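Local coordinates for trichothecene 3-O-acetyltransferase (Gibberella zeae, PDB 2RKV), which catalyses transfer of an acetyl group from acetyl-coenzyme A to the 3-hydroxyl of trichothecene mycotoxins such as T-2 toxin and deoxynivalenol, at residues V53-G58 against A187-R192; D160-D165 against V301-P306; T251-T256 against L327-S332; F233-P238 against Y446-G451. One frame throughout, in Å; residues are numbered along the deposited sequence. Where two conformers were deposited one is given.

Contact 1: residues V53-G58 against A187-R192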
loop_
_atom_site.group_PDB
_atom_site.type_symbol
_atom_site.label_atom_id
_atom_site.label_comp_id
_atom_site.label_asym_id
_atom_site.label_seq_id
_atom_site.Cartn_x
_atom_site.Cartn_y
_atom_site.Cartn_z
ATOM N N VAL A 53 -23.446 -4.147 -4.479
ATOM C CA VAL A 53 -22.299 -4.675 -5.223
ATOM C C VAL A 53 -21.916 -6.027 -4.626
ATOM O O VAL A 53 -21.006 -6.117 -3.789
ATOM C CB VAL A 53 -21.103 -3.682 -5.197
ATOM C CG1 VAL A 53 -19.954 -4.177 -6.073
ATOM C CG2 VAL A 53 -21.558 -2.283 -5.658
ATOM N N PRO A 54 -22.647 -7.091 -5.014
ATOM C CA PRO A 54 -22.452 -8.423 -4.434
ATOM C C PRO A 54 -21.002 -8.930 -4.386
ATOM O O PRO A 54 -20.636 -9.614 -3.422
ATOM C CB PRO A 54 -23.350 -9.315 -5.297
ATOM C CG PRO A 54 -24.487 -8.380 -5.680
ATOM C CD PRO A 54 -23.776 -7.074 -5.967
ATOM N N TRP A 55 -20.173 -8.583 -5.373
ATOM C CA TRP A 55 -18.832 -9.170 -5.421
ATOM C C TRP A 55 -17.933 -8.780 -4.249
ATOM O O TRP A 55 -16.965 -9.489 -3.965
ATOM C CB TRP A 55 -18.133 -8.957 -6.774
ATOM C CG TRP A 55 -17.799 -7.530 -7.115
ATOM C CD1 TRP A 55 -18.440 -6.724 -8.021
ATOM C CD2 TRP A 55 -16.702 -6.759 -6.596
ATOM N NE1 TRP A 55 -17.818 -5.492 -8.084
ATOM C CE2 TRP A 55 -16.757 -5.484 -7.214
ATOM C CE3 TRP A 55 -15.687 -7.015 -5.658
ATOM C CZ2 TRP A 55 -15.833 -4.466 -6.923
ATOM C CZ3 TRP A 55 -14.768 -6.002 -5.368
ATOM C CH2 TRP A 55 -14.854 -4.742 -5.998
ATOM N N VAL A 56 -18.250 -7.681 -3.557
ATOM C CA VAL A 56 -17.411 -7.274 -2.411
ATOM C C VAL A 56 -17.418 -8.333 -1.288
ATOM O O VAL A 56 -16.497 -8.388 -0.477
ATOM C CB VAL A 56 -17.770 -5.861 -1.839
ATOM C CG1 VAL A 56 -17.654 -4.790 -2.931
ATOM C CG2 VAL A 56 -19.172 -5.844 -1.193
ATOM N N ALA A 57 -18.461 -9.161 -1.255
ATOM C CA ALA A 57 -18.577 -10.243 -0.271
ATOM C C ALA A 57 -17.954 -11.556 -0.762
ATOM O O ALA A 57 -18.060 -12.587 -0.094
ATOM C CB ALA A 57 -20.057 -10.460 0.109
ATOM N N GLY A 58 -17.298 -11.506 -1.920
ATOM C CA GLY A 58 -16.757 -12.701 -2.555
ATOM C C GLY A 58 -15.377 -13.094 -2.052
ATOM O O GLY A 58 -14.877 -12.537 -1.067
ATOM N N ALA A 187 -17.834 2.306 -12.234
ATOM C CA ALA A 187 -16.428 2.016 -11.913
ATOM C C ALA A 187 -16.272 0.693 -11.156
ATOM O O ALA A 187 -15.363 -0.089 -11.433
ATOM C CB ALA A 187 -15.806 3.173 -11.134
ATOM N N MET A 188 -17.196 0.441 -10.228
ATOM C CA MET A 188 -17.194 -0.779 -9.412
ATOM C C MET A 188 -17.475 -2.050 -10.219
ATOM O O MET A 188 -17.306 -3.164 -9.712
ATOM C CB MET A 188 -18.226 -0.656 -8.284
ATOM C CG MET A 188 -17.818 0.277 -7.163
ATOM S SD MET A 188 -16.391 -0.324 -6.223
ATOM C CE MET A 188 -17.128 -1.524 -5.136
ATOM N N ASN A 189 -17.890 -1.881 -11.476
ATOM C CA ASN A 189 -18.328 -3.007 -12.287
ATOM C C ASN A 189 -17.661 -3.096 -13.660
ATOM O O ASN A 189 -18.034 -3.933 -14.492
ATOM C CB ASN A 189 -19.857 -3.011 -12.383
ATOM C CG ASN A 189 -20.506 -3.361 -11.056
ATOM O OD1 ASN A 189 -21.114 -2.504 -10.396
ATOM N ND2 ASN A 189 -20.338 -4.611 -10.632
ATOM N N LEU A 190 -16.644 -2.264 -13.887
ATOM C CA LEU A 190 -15.854 -2.383 -15.109
ATOM C C LEU A 190 -15.248 -3.779 -15.208
ATOM O O LEU A 190 -14.774 -4.335 -14.214
ATOM C CB LEU A 190 -14.739 -1.335 -15.143
ATOM C CG LEU A 190 -15.158 0.135 -15.228
ATOM C CD1 LEU A 190 -13.931 1.009 -15.046
ATOM C CD2 LEU A 190 -15.860 0.442 -16.555
ATOM N N ASP A 191 -15.266 -4.343 -16.411
ATOM C CA ASP A 191 -14.589 -5.609 -16.651
ATOM C C ASP A 191 -13.086 -5.420 -16.437
ATOM O O ASP A 191 -12.494 -4.447 -16.921
ATOM C CB ASP A 191 -14.871 -6.117 -18.060
ATOM C CG ASP A 191 -14.592 -7.601 -18.211
ATOM O OD1 ASP A 191 -14.834 -8.373 -17.253
ATOM O OD2 ASP A 191 -14.126 -7.995 -19.293
ATOM N N ARG A 192 -12.476 -6.351 -15.712
ATOM C CA ARG A 192 -11.070 -6.211 -15.325
ATOM C C ARG A 192 -10.128 -6.808 -16.356
ATOM O O ARG A 192 -9.065 -6.255 -16.598
ATOM C CB ARG A 192 -10.795 -6.869 -13.974
ATOM C CG ARG A 192 -11.796 -6.502 -12.897
ATOM C CD ARG A 192 -11.269 -6.856 -11.523
ATOM N NE ARG A 192 -12.184 -6.404 -10.480
ATOM C CZ ARG A 192 -11.852 -6.306 -9.195
ATOM N NH1 ARG A 192 -10.626 -6.646 -8.794
ATOM N NH2 ARG A 192 -12.744 -5.871 -8.312
#
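V53, just past the end of helix 35-52, sends CG1 to the terminal methyl of M188, 4.0 Å from CE, the two side chains crossing at about a right angle. The same CG1 also lies against one face of the W55 indole, which the 3-10 segment 54-57 carries into the middle of the contact. At W55, CG sits between the backbone N and the carbonyl carbon (chi1 66°), and the ring reaches the turn that begins at A187. There W55 NE1 donates to M188 O at 2.9 Å. The carbonyl oxygen lies close to the plane of the indole, although the N-H points at it with an angle of only 141°. M188, bent at both chi2 and chi3, curls back so that CE touches W55 CZ2 at 3.7 Å, while SD makes an oblique Met-aromatic contact with the six-membered ring. On the face away from V53, R192 NH2 stands 3.3 Å from W55 CH2. The guanidinium, nearly perpendicular to the ring, comes edge first over its face, a cation-pi contact with CZ 4.9 Å from the centroid. V56 CG1 also touches the methyl, 4.0 Å from M188 CE. R192 NH1 turns elsewhere, to A158 O. One indole thus offers three chemistries: its N-H satisfies a buried carbonyl, its six-membered ring meets the methionine methyl and, obliquely, the sulfur, and its pi face would help stabilise a buried cation.

Contact 2: residues D160-D165 against V301-P306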
loop_
_atom_site.group_PDB
_atom_site.type_symbol
_atom_site.label_atom_id
_atom_site.label_comp_id
_atom_site.label_asym_id
_atom_site.label_seq_id
_atom_site.Cartn_x
_atom_site.Cartn_y
_atom_site.Cartn_z
ATOM N N ASP A 160 -5.347 -2.852 -5.362
ATOM C CA ASP A 160 -4.253 -2.069 -4.798
ATOM C C ASP A 160 -4.861 -1.119 -3.755
ATOM O O ASP A 160 -6.078 -1.166 -3.498
ATOM C CB ASP A 160 -3.471 -1.330 -5.906
ATOM C CG ASP A 160 -4.374 -0.500 -6.823
ATOM O OD1 ASP A 160 -5.414 0.008 -6.346
ATOM O OD2 ASP A 160 -4.034 -0.328 -8.019
ATOM N N MET A 161 -4.047 -0.268 -3.133
ATOM C CA MET A 161 -4.593 0.616 -2.100
ATOM C C MET A 161 -5.539 1.682 -2.668
ATOM O O MET A 161 -6.455 2.140 -1.973
ATOM C CB MET A 161 -3.483 1.234 -1.237
ATOM C CG MET A 161 -3.988 2.203 -0.183
ATOM S SD MET A 161 -5.234 1.478 0.913
ATOM C CE MET A 161 -4.194 0.908 2.263
ATOM N N VAL A 162 -5.338 2.071 -3.930
ATOM C CA VAL A 162 -6.259 3.023 -4.566
ATOM C C VAL A 162 -7.638 2.352 -4.695
ATOM O O VAL A 162 -8.662 2.951 -4.351
ATOM C CB VAL A 162 -5.735 3.526 -5.925
ATOM C CG1 VAL A 162 -6.801 4.348 -6.677
ATOM C CG2 VAL A 162 -4.457 4.370 -5.706
ATOM N N GLY A 163 -7.643 1.101 -5.151
ATOM C CA GLY A 163 -8.890 0.335 -5.254
ATOM C C GLY A 163 -9.505 0.094 -3.882
ATOM O O GLY A 163 -10.722 0.214 -3.693
ATOM N N GLN A 164 -8.657 -0.243 -2.915
ATOM C CA GLN A 164 -9.118 -0.503 -1.547
ATOM C C GLN A 164 -9.768 0.744 -0.968
ATOM O O GLN A 164 -10.828 0.671 -0.334
ATOM C CB GLN A 164 -7.940 -0.954 -0.676
ATOM C CG GLN A 164 -8.343 -1.492 0.704
ATOM C CD GLN A 164 -7.244 -2.366 1.297
ATOM O OE1 GLN A 164 -6.507 -3.028 0.560
ATOM N NE2 GLN A 164 -7.126 -2.368 2.627
ATOM N N ASP A 165 -9.149 1.901 -1.219
ATOM C CA ASP A 165 -9.713 3.177 -0.782
ATOM C C ASP A 165 -11.093 3.383 -1.429
ATOM O O ASP A 165 -12.039 3.816 -0.760
ATOM C CB ASP A 165 -8.763 4.326 -1.162
ATOM C CG ASP A 165 -9.249 5.688 -0.673
ATOM O OD1 ASP A 165 -9.807 5.773 0.441
ATOM O OD2 ASP A 165 -9.033 6.694 -1.387
ATOM N N VAL A 301 -8.333 5.380 -16.692
ATOM C CA VAL A 301 -9.303 4.674 -15.852
ATOM C C VAL A 301 -9.690 5.537 -14.644
ATOM O O VAL A 301 -8.860 6.259 -14.092
ATOM C CB VAL A 301 -8.743 3.290 -15.408
ATOM C CG1 VAL A 301 -9.649 2.606 -14.376
ATOM C CG2 VAL A 301 -8.544 2.378 -16.624
ATOM N N SER A 302 -10.962 5.457 -14.253
ATOM C CA SER A 302 -11.497 6.204 -13.117
ATOM C C SER A 302 -10.729 5.929 -11.826
ATOM O O SER A 302 -10.350 4.792 -11.557
ATOM C CB SER A 302 -12.963 5.823 -12.914
ATOM O OG SER A 302 -13.461 6.315 -11.691
ATOM N N ASN A 303 -10.524 6.972 -11.027
ATOM C CA ASN A 303 -9.972 6.831 -9.679
ATOM C C ASN A 303 -10.832 5.902 -8.810
ATOM O O ASN A 303 -10.368 5.364 -7.797
ATOM C CB ASN A 303 -9.857 8.206 -9.016
ATOM C CG ASN A 303 -9.139 8.152 -7.683
ATOM O OD1 ASN A 303 -7.969 7.754 -7.609
ATOM N ND2 ASN A 303 -9.827 8.552 -6.626
ATOM N N ASN A 304 -12.089 5.722 -9.213
ATOM C CA ASN A 304 -13.009 4.863 -8.474
ATOM C C ASN A 304 -12.949 3.389 -8.874
ATOM O O ASN A 304 -13.681 2.571 -8.317
ATOM C CB ASN A 304 -14.445 5.397 -8.561
ATOM C CG ASN A 304 -14.622 6.697 -7.809
ATOM O OD1 ASN A 304 -13.970 6.927 -6.784
ATOM N ND2 ASN A 304 -15.489 7.572 -8.322
ATOM N N TYR A 305 -12.089 3.045 -9.835
ATOM C CA TYR A 305 -11.915 1.638 -10.213
ATOM C C TYR A 305 -11.292 0.878 -9.037
ATOM O O TYR A 305 -10.217 1.247 -8.564
ATOM C CB TYR A 305 -11.043 1.507 -11.456
ATOM C CG TYR A 305 -10.757 0.080 -11.843
ATOM C CD1 TYR A 305 -11.794 -0.756 -12.248
ATOM C CD2 TYR A 305 -9.454 -0.431 -11.815
ATOM C CE1 TYR A 305 -11.558 -2.062 -12.605
ATOM C CE2 TYR A 305 -9.202 -1.753 -12.182
ATOM C CZ TYR A 305 -10.260 -2.554 -12.586
ATOM O OH TYR A 305 -10.043 -3.864 -12.947
ATOM N N PRO A 306 -11.994 -0.151 -8.531
ATOM C CA PRO A 306 -11.587 -0.797 -7.283
ATOM C C PRO A 306 -10.541 -1.905 -7.410
ATOM O O PRO A 306 -10.206 -2.551 -6.407
ATOM C CB PRO A 306 -12.893 -1.402 -6.777
ATOM C CG PRO A 306 -13.580 -1.835 -8.062
ATOM C CD PRO A 306 -13.252 -0.725 -9.065
HETATM O O HOH W 1 -9.781 5.461 -5.177
#
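G163 and P306 meet backbone to backbone, their CA atoms 3.6 Å apart. No conventional hydrogen bond crosses directly between the two segments; the direct approach is a CA-H...O contact from G163 CA to P306 O at 3.4 Å. The absence of a side chain at G163 lets the loop carbonyls settle right against the helix. Van der Waals contact is added by V162, whose CG1, anti to the backbone N (chi1 171°), reaches N303 OD1 at 3.7 Å. Water supplies the hydrogen-bonded link: one molecule donates both to V162 O, at 2.9 Å, and to N303 O, at 2.7 Å. Within segment 160-165, D160 is the N-cap of helix 161-176: its OD1 accepts from G163 N at 2.8 Å in a nearly straight bond (165°), met almost along the carboxylate's own C-O axis. The other oxygen, OD2, forms a salt bridge with R296 and accepts from L309 N. H156 and D160 are the ends of the HXXXD motif of the BAHD acyltransferases; H156 lines the T-2 pocket, while D160 takes the structural part expected of the motif's aspartate, joining this helix start to the C-terminal half of the chain.

Contact 3: residues T251-T256 against L327-S332; sequences TLDAST and LGATAS
S332 meets D253 through its hydroxyl: OG, anti to its carbonyl carbon (chi1 -68°), accepts from D253 N at 3.1 Å in a fairly straight bond (162°) and donates back to G328 O at 2.8 Å. G328 O thereby takes two donors, S332 N and S332 OG, which approach from opposite faces of its carbonyl plane. Around the hydroxyl, L252 CD2 comes to 3.5 Å from S332 OG, and T256 OG1 lies 3.5 Å from S332 CB. The D253 carboxylate lies beside the serine, CG 3.7 Å from S332 CB, with OD1 turned to A329; a water donates to both D253 OD2 and A329 O, bridging them. One turn earlier, T251 OG1 lies between the backbone N and the carbonyl carbon (chi1 51°) and accepts from G328 N at 2.8 Å, a bent bond. With no side chain on G328, T251 O can approach G328 CA to 3.3 Å. T251 OG1 is also bonded to A247 O, so the hydroxyl ties the end of helix 238-249 to the start of 327-335. The latter helix packs L327 on both 238-249 and 261-277, T330 on 261-277, and A331 on V259, which L252 also touches.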
loop_
_atom_site.group_PDB
_atom_site.type_symbol
_atom_site.label_atom_id
_atom_site.label_comp_id
_atom_site.label_asym_id
_atom_site.label_seq_id
_atom_site.Cartn_x
_atom_site.Cartn_y
_atom_site.Cartn_z
ATOM N N THR A 251 17.249 22.659 -6.841
ATOM C CA THR A 251 18.383 21.882 -7.354
ATOM C C THR A 251 18.016 20.868 -8.445
ATOM O O THR A 251 18.655 19.823 -8.573
ATOM C CB THR A 251 19.153 21.180 -6.201
ATOM O OG1 THR A 251 18.236 20.454 -5.366
ATOM C CG2 THR A 251 19.915 22.205 -5.346
ATOM N N LEU A 252 16.999 21.184 -9.240
ATOM C CA LEU A 252 16.514 20.257 -10.257
ATOM C C LEU A 252 17.448 20.124 -11.449
ATOM O O LEU A 252 18.150 21.078 -11.803
ATOM C CB LEU A 252 15.129 20.689 -10.740
ATOM C CG LEU A 252 14.040 20.622 -9.672
ATOM C CD1 LEU A 252 12.719 21.010 -10.276
ATOM C CD2 LEU A 252 13.972 19.224 -9.070
ATOM N N ASP A 253 17.438 18.939 -12.063
ATOM C CA ASP A 253 18.081 18.719 -13.362
ATOM C C ASP A 253 17.468 19.639 -14.416
ATOM O O ASP A 253 16.297 20.026 -14.307
ATOM C CB ASP A 253 17.895 17.271 -13.817
ATOM C CG ASP A 253 18.798 16.294 -13.083
ATOM O OD1 ASP A 253 19.555 16.693 -12.164
ATOM O OD2 ASP A 253 18.752 15.100 -13.447
ATOM N N ALA A 254 18.253 19.974 -15.438
ATOM C CA ALA A 254 17.795 20.827 -16.539
ATOM C C ALA A 254 16.575 20.252 -17.265
ATOM O O ALA A 254 15.743 20.995 -17.784
ATOM C CB ALA A 254 18.942 21.063 -17.535
ATOM N N SER A 255 16.472 18.924 -17.291
ATOM C CA SER A 255 15.398 18.239 -18.002
ATOM C C SER A 255 14.080 18.222 -17.217
ATOM O O SER A 255 13.043 17.813 -17.747
ATOM C CB SER A 255 15.824 16.800 -18.316
ATOM O OG SER A 255 15.804 16.009 -17.139
ATOM N N THR A 256 14.121 18.678 -15.965
ATOM C CA THR A 256 12.989 18.542 -15.053
ATOM C C THR A 256 12.387 19.896 -14.651
ATOM O O THR A 256 13.017 20.658 -13.925
ATOM C CB THR A 256 13.421 17.756 -13.791
ATOM O OG1 THR A 256 13.900 16.461 -14.180
ATOM C CG2 THR A 256 12.259 17.600 -12.812
ATOM N N LEU A 327 19.465 17.082 -3.459
ATOM C CA LEU A 327 18.117 16.521 -3.291
ATOM C C LEU A 327 17.335 16.593 -4.599
ATOM O O LEU A 327 16.629 15.649 -4.967
ATOM C CB LEU A 327 17.344 17.233 -2.178
ATOM C CG LEU A 327 16.017 16.560 -1.781
ATOM C CD1 LEU A 327 16.242 15.110 -1.344
ATOM C CD2 LEU A 327 15.274 17.358 -0.704
ATOM N N GLY A 328 17.466 17.722 -5.294
ATOM C CA GLY A 328 16.828 17.922 -6.588
ATOM C C GLY A 328 17.284 16.950 -7.657
ATOM O O GLY A 328 16.479 16.515 -8.481
ATOM N N ALA A 329 18.578 16.613 -7.661
ATOM C CA ALA A 329 19.099 15.609 -8.586
ATOM C C ALA A 329 18.385 14.273 -8.360
ATOM O O ALA A 329 17.977 13.620 -9.314
ATOM C CB ALA A 329 20.613 15.445 -8.428
ATOM N N THR A 330 18.204 13.902 -7.090
ATOM C CA THR A 330 17.574 12.619 -6.756
ATOM C C THR A 330 16.077 12.656 -7.081
ATOM O O THR A 330 15.529 11.700 -7.654
ATOM C CB THR A 330 17.809 12.241 -5.291
ATOM O OG1 THR A 330 19.213 12.345 -4.990
ATOM C CG2 THR A 330 17.347 10.818 -5.047
ATOM N N ALA A 331 15.428 13.769 -6.750
ATOM C CA ALA A 331 13.993 13.919 -7.021
ATOM C C ALA A 331 13.724 13.913 -8.524
ATOM O O ALA A 331 12.724 13.353 -8.985
ATOM C CB ALA A 331 13.444 15.188 -6.377
ATOM N N SER A 332 14.638 14.516 -9.289
ATOM C CA SER A 332 14.563 14.500 -10.746
ATOM C C SER A 332 14.567 13.080 -11.327
ATOM O O SER A 332 13.836 12.802 -12.285
ATOM C CB SER A 332 15.688 15.347 -11.353
ATOM O OG SER A 332 15.484 16.719 -11.053
HETATM O O HOH W 2 19.233 13.389 -11.666
#

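Contact 4: residues F233-P238 against Y446-G451. Residues 446, 447, 448, 449, 450, 451 of segment 446-451 come from a tag, linker or insertion.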
loop_
_atom_site.group_PDB
_atom_site.type_symbol
_atom_site.label_atom_id
_atom_site.label_comp_id
_atom_site.label_asym_id
_atom_site.label_seq_id
_atom_site.Cartn_x
_atom_site.Cartn_y
_atom_site.Cartn_z
ATOM N N PHE A 233 7.578 4.165 12.304
ATOM C CA PHE A 233 7.034 5.338 11.701
ATOM C C PHE A 233 7.941 6.504 12.045
ATOM O O PHE A 233 8.451 6.597 13.126
ATOM C CB PHE A 233 5.686 5.718 12.295
ATOM C CG PHE A 233 4.500 4.852 11.861
ATOM C CD1 PHE A 233 3.421 4.723 12.684
ATOM C CD2 PHE A 233 4.479 4.180 10.667
ATOM C CE1 PHE A 233 2.358 3.961 12.346
ATOM C CE2 PHE A 233 3.405 3.442 10.327
ATOM C CZ PHE A 233 2.359 3.323 11.166
ATOM N N PHE A 234 8.039 7.391 11.068
ATOM C CA PHE A 234 8.664 8.704 11.205
ATOM C C PHE A 234 7.703 9.767 10.703
ATOM O O PHE A 234 7.140 9.594 9.678
ATOM C CB PHE A 234 9.940 8.765 10.351
ATOM C CG PHE A 234 11.016 7.820 10.798
ATOM C CD1 PHE A 234 11.110 6.552 10.309
ATOM C CD2 PHE A 234 11.969 8.237 11.689
ATOM C CE1 PHE A 234 12.088 5.736 10.723
ATOM C CE2 PHE A 234 12.962 7.405 12.101
ATOM C CZ PHE A 234 13.012 6.165 11.662
ATOM N N THR A 235 7.508 10.847 11.387
ATOM C CA THR A 235 6.637 11.916 10.922
ATOM C C THR A 235 7.446 13.093 10.383
ATOM O O THR A 235 8.528 13.310 10.801
ATOM C CB THR A 235 5.708 12.389 12.056
ATOM O OG1 THR A 235 6.494 12.899 13.139
ATOM C CG2 THR A 235 4.980 11.207 12.677
ATOM N N PHE A 236 6.834 13.725 9.431
ATOM C CA PHE A 236 7.362 14.905 8.803
ATOM C C PHE A 236 6.290 15.978 8.861
ATOM O O PHE A 236 5.248 15.831 8.333
ATOM C CB PHE A 236 7.765 14.619 7.333
ATOM C CG PHE A 236 8.866 13.604 7.184
ATOM C CD1 PHE A 236 8.612 12.264 7.253
ATOM C CD2 PHE A 236 10.141 13.992 6.981
ATOM C CE1 PHE A 236 9.598 11.371 7.132
ATOM C CE2 PHE A 236 11.125 13.079 6.876
ATOM C CZ PHE A 236 10.849 11.774 6.955
ATOM N N SER A 237 6.602 17.064 9.547
ATOM C CA SER A 237 5.649 18.154 9.738
ATOM C C SER A 237 5.327 18.822 8.393
ATOM O O SER A 237 6.092 18.668 7.439
ATOM C CB SER A 237 6.208 19.184 10.730
ATOM O OG SER A 237 7.293 19.902 10.168
ATOM N N PRO A 238 4.190 19.547 8.304
ATOM C CA PRO A 238 3.909 20.292 7.069
ATOM C C PRO A 238 5.076 21.203 6.671
ATOM O O PRO A 238 5.397 21.304 5.479
ATOM C CB PRO A 238 2.677 21.122 7.436
ATOM C CG PRO A 238 1.991 20.311 8.505
ATOM C CD PRO A 238 3.104 19.701 9.300
ATOM N N TYR A 446 14.605 16.716 9.733
ATOM C CA TYR A 446 13.269 16.677 9.127
ATOM C C TYR A 446 12.371 15.591 9.720
ATOM O O TYR A 446 11.160 15.777 9.827
ATOM C CB TYR A 446 13.382 16.442 7.617
ATOM C CG TYR A 446 14.035 17.577 6.855
ATOM C CD1 TYR A 446 15.410 17.578 6.613
ATOM C CD2 TYR A 446 13.275 18.640 6.367
ATOM C CE1 TYR A 446 16.012 18.611 5.907
ATOM C CE2 TYR A 446 13.867 19.684 5.658
ATOM C CZ TYR A 446 15.234 19.659 5.432
ATOM O OH TYR A 446 15.833 20.689 4.735
ATOM N N ALA A 447 12.973 14.460 10.078
ATOM C CA ALA A 447 12.219 13.263 10.456
ATOM C C ALA A 447 12.130 13.089 11.965
ATOM O O ALA A 447 13.147 13.086 12.666
ATOM C CB ALA A 447 12.838 12.042 9.821
ATOM N N GLN A 448 10.903 12.960 12.458
ATOM C CA GLN A 448 10.663 12.693 13.908
ATOM C C GLN A 448 10.357 11.238 14.080
ATOM O O GLN A 448 9.364 10.726 13.569
ATOM C CB GLN A 448 9.509 13.500 14.560
ATOM C CG GLN A 448 9.053 12.979 16.024
ATOM C CD GLN A 448 10.046 13.347 17.116
ATOM O OE1 GLN A 448 10.469 14.502 17.222
ATOM N NE2 GLN A 448 10.427 12.367 17.924
ATOM N N TYR A 449 11.220 10.550 14.824
ATOM C CA TYR A 449 11.003 9.137 15.119
ATOM C C TYR A 449 9.760 8.945 15.978
ATOM O O TYR A 449 9.592 9.611 17.004
ATOM C CB TYR A 449 12.216 8.542 15.832
ATOM C CG TYR A 449 12.005 7.122 16.305
ATOM C CD1 TYR A 449 12.113 6.043 15.422
ATOM C CD2 TYR A 449 11.699 6.857 17.642
ATOM C CE1 TYR A 449 11.911 4.731 15.863
ATOM C CE2 TYR A 449 11.499 5.562 18.092
ATOM C CZ TYR A 449 11.608 4.506 17.203
ATOM O OH TYR A 449 11.407 3.225 17.670
ATOM N N VAL A 450 8.900 8.020 15.557
ATOM C CA VAL A 450 7.715 7.654 16.330
ATOM C C VAL A 450 7.800 6.207 16.798
ATOM O O VAL A 450 7.592 5.931 17.975
ATOM C CB VAL A 450 6.399 7.893 15.538
ATOM C CG1 VAL A 450 5.196 7.456 16.356
ATOM C CG2 VAL A 450 6.258 9.355 15.185
ATOM N N GLY A 451 8.116 5.295 15.882
ATOM C CA GLY A 451 8.197 3.864 16.199
ATOM C C GLY A 451 6.971 3.069 15.767
ATOM O O GLY A 451 6.272 3.455 14.816
ATOM O OXT GLY A 451 6.654 2.022 16.364
HETATM O O HOH W 3 9.032 16.843 11.056
#
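F234 and Y449 face each other as a non-hydrogen-bonded antiparallel pair, and the phenylalanine can be followed outward atom by atom. F234 CB passes Q448 O at 3.8 Å. Farther out, CD2 comes to 3.7 Å from Y449 CA, and CE2 meets the tyrosine rim at CD1, also 3.7 Å away. At the tip, CZ is still within 3.9 Å of Y449 CD1. The tyrosine thus turns its edge to the phenylalanine face in an offset edge-to-face pair, with planes 67° apart; W443 makes a further edge-to-face contact with F234. Next along, T235 and Q448 form a hydrogen-bonded pair, each amide N donating to the other's carbonyl. Strand 448-449, from an insertion relative to the natural sequence, is an outermost strand of the seven-stranded mixed sheet, antiparallel to 229-236. Its regular pairing is broken by a classic beta bulge: V450 and G451 both face F233, whose O accepts from V450 N at 2.9 Å and from G451 N at 3.1 Å, the latter on a lone pair. In return F233 N donates to G451 O of the C-terminal carboxylate, approaching from above its plane. The bulge residue V450 presses CG2 tightly on T235 CG2, at 3.4 Å. At the other end, A447 CA makes a CH-pi contact over the F236 ring, and A447 CB reaches F236 CZ at 3.5 Å.

How the contacts relate
Contacts 1 and 2 form one continuous patch, their centres 12 Å apart: R192 CG touches Y305 OH at 3.2 Å, and W55 CZ2 packs on P306 CG at 3.6 Å. Their segments alternate along the chain. Contact 2 is nearest the ligands, with the V162 side chain about 4 Å from coenzyme A; R192 of contact 1 stands about 13 Å from T-2 toxin. Contact 3, whose L252 side chain is about 8 Å from coenzyme A, is nested within the loop closed by contact 4. Nearest atoms of those two are about 6 Å apart, and L327 and Y446 both pack on L244 and F268. Contacts 1 and 4 lie on opposite sides of the chain's centre.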